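Local coordinates for 3-oxoacyl-(acyl-carrier protein) synthase II (Thermus thermophilus, PDB 1J3N) that probably catalyses the condensation step of fatty acid elongation, joining a growing acyl chain to a malonyl unit carried on acyl-carrier protein, at residues S330-K333 with S334-H338. Sequence-based numbering, arbitrary orientation.
Sequences SSTK and SMIGH
K333 is extended at chi2 and chi3 and then bends at its last torsion (chi4 65°), while H338 holds its ring anti to the backbone N (chi1 -167°), which sets the two side chains alongside each other, pointing the same way. K333 CE sits over the middle of one ring face, 3.5 Å from the centroid of the H338 imidazole, a CH-pi contact. NZ turns to a salt bridge with E347 and a hydrogen bond to H301 O; H338 ND1 accepts from L340 N, which helps to fix the ring's rotation. H301 and F227 also meet this ring. In the thiolase fold of beta-ketoacyl synthases, K333, H301 and H338 probably correspond to the active-site Lys and two His beside the nucleophilic cysteine, probably C161, which the H338 side chain touches. The backbone from S331 to G337 makes a short helical turn just after strand 328-330. S331 O takes both S334 N and S334 OG, the hydroxyl at 2.6 Å and nearly in line with the carbonyl bond. T332 O is gripped from opposite faces of its plane by M335 N and I336 N, and T332 CG2 meets I336 CD1 at 3.7 Å. G337, with positive phi, ends the helix as its N bonds K333 O at 2.9 Å.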
ATOM      1  N   SER A 330     -14.363 -21.014 -11.273  1.00 29.71           N
ATOM      2  CA  SER A 330     -13.188 -21.399 -12.049  1.00 30.16           C
ATOM      3  C   SER A 330     -11.974 -20.612 -11.574  1.00 29.13           C
ATOM      4  O   SER A 330     -12.094 -19.480 -11.097  1.00 26.15           O
ATOM      5  CB  SER A 330     -13.419 -21.195 -13.557  1.00 29.22           C
ATOM      6  OG  SER A 330     -13.197 -19.859 -13.968  1.00 29.51           O
ATOM      7  N   SER A 331     -10.806 -21.231 -11.679  1.00 29.10           N
ATOM      8  CA  SER A 331      -9.580 -20.584 -11.257  1.00 27.33           C
ATOM      9  C   SER A 331      -8.691 -20.258 -12.438  1.00 26.65           C
ATOM     10  O   SER A 331      -8.235 -21.154 -13.154  1.00 24.31           O
ATOM     11  CB  SER A 331      -8.810 -21.471 -10.278  1.00 26.85           C
ATOM     12  OG  SER A 331      -7.559 -20.886  -9.955  1.00 29.38           O
ATOM     13  N   THR A 332      -8.449 -18.965 -12.628  1.00 25.68           N
ATOM     14  CA  THR A 332      -7.596 -18.486 -13.704  1.00 24.95           C
ATOM     15  C   THR A 332      -6.184 -19.032 -13.456  1.00 25.98           C
ATOM     16  O   THR A 332      -5.454 -19.367 -14.395  1.00 26.93           O
ATOM     17  CB  THR A 332      -7.539 -16.939 -13.704  1.00 23.65           C
ATOM     18  OG1 THR A 332      -8.866 -16.413 -13.828  1.00 22.46           O
ATOM     19  CG2 THR A 332      -6.672 -16.423 -14.858  1.00 20.89           C
ATOM     20  N   LYS A 333      -5.824 -19.139 -12.179  1.00 24.97           N
ATOM     21  CA  LYS A 333      -4.501 -19.612 -11.784  1.00 24.07           C
ATOM     22  C   LYS A 333      -4.134 -20.981 -12.340  1.00 24.69           C
ATOM     23  O   LYS A 333      -2.965 -21.367 -12.336  1.00 22.53           O
ATOM     24  CB  LYS A 333      -4.381 -19.620 -10.260  1.00 24.57           C
ATOM     25  CG  LYS A 333      -4.482 -18.234  -9.631  1.00 21.52           C
ATOM     26  CD  LYS A 333      -4.027 -18.246  -8.170  1.00 22.09           C
ATOM     27  CE  LYS A 333      -3.995 -16.833  -7.577  1.00 24.90           C
ATOM     28  NZ  LYS A 333      -5.343 -16.202  -7.493  1.00 21.96           N
ATOM     29  N   SER A 334      -5.133 -21.717 -12.818  1.00 24.95           N
ATOM     30  CA  SER A 334      -4.880 -23.025 -13.402  1.00 24.86           C
ATOM     31  C   SER A 334      -4.083 -22.812 -14.687  1.00 23.87           C
ATOM     32  O   SER A 334      -3.250 -23.644 -15.061  1.00 24.31           O
ATOM     33  CB  SER A 334      -6.202 -23.724 -13.726  1.00 24.64           C
ATOM     34  OG  SER A 334      -6.979 -22.943 -14.612  1.00 25.16           O
ATOM     35  N   MET A 335      -4.331 -21.679 -15.346  1.00 21.00           N
ATOM     36  CA  MET A 335      -3.658 -21.352 -16.599  1.00 19.97           C
ATOM     37  C   MET A 335      -2.442 -20.431 -16.511  1.00 21.31           C
ATOM     38  O   MET A 335      -1.425 -20.683 -17.165  1.00 23.96           O
ATOM     39  CB  MET A 335      -4.659 -20.741 -17.577  1.00 19.08           C
ATOM     40  CG  MET A 335      -5.727 -21.708 -18.054  1.00 19.54           C
ATOM     41  SD  MET A 335      -7.002 -20.871 -19.014  1.00 25.55           S
ATOM     42  CE  MET A 335      -8.096 -20.347 -17.711  1.00 20.02           C
ATOM     43  N   ILE A 336      -2.540 -19.361 -15.727  1.00 21.57           N
ATOM     44  CA  ILE A 336      -1.431 -18.410 -15.611  1.00 23.76           C
ATOM     45  C   ILE A 336      -0.676 -18.467 -14.293  1.00 24.45           C
ATOM     46  O   ILE A 336       0.262 -17.700 -14.073  1.00 23.79           O
ATOM     47  CB  ILE A 336      -1.916 -16.955 -15.794  1.00 23.07           C
ATOM     48  CG1 ILE A 336      -2.892 -16.586 -14.667  1.00 22.43           C
ATOM     49  CG2 ILE A 336      -2.569 -16.793 -17.159  1.00 23.99           C
ATOM     50  CD1 ILE A 336      -3.268 -15.097 -14.639  1.00 22.13           C
ATOM     51  N   GLY A 337      -1.079 -19.369 -13.408  1.00 26.14           N
ATOM     52  CA  GLY A 337      -0.404 -19.454 -12.129  1.00 25.24           C
ATOM     53  C   GLY A 337      -0.830 -18.329 -11.197  1.00 24.93           C
ATOM     54  O   GLY A 337      -1.859 -17.695 -11.415  1.00 23.47           O
ATOM     55  N   HIS A 338      -0.027 -18.076 -10.168  1.00 23.91           N
ATOM     56  CA  HIS A 338      -0.326 -17.047  -9.177  1.00 24.81           C
ATOM     57  C   HIS A 338       0.540 -15.815  -9.421  1.00 25.13           C
ATOM     58  O   HIS A 338       1.764 -15.858  -9.232  1.00 24.50           O
ATOM     59  CB  HIS A 338      -0.051 -17.594  -7.776  1.00 25.36           C
ATOM     60  CG  HIS A 338      -0.602 -16.749  -6.671  1.00 25.32           C
ATOM     61  ND1 HIS A 338      -0.792 -15.389  -6.794  1.00 25.79           N
ATOM     62  CD2 HIS A 338      -0.984 -17.070  -5.412  1.00 27.36           C
ATOM     63  CE1 HIS A 338      -1.268 -14.909  -5.659  1.00 25.57           C
ATOM     64  NE2 HIS A 338      -1.392 -15.907  -4.803  1.00 26.53           N
TER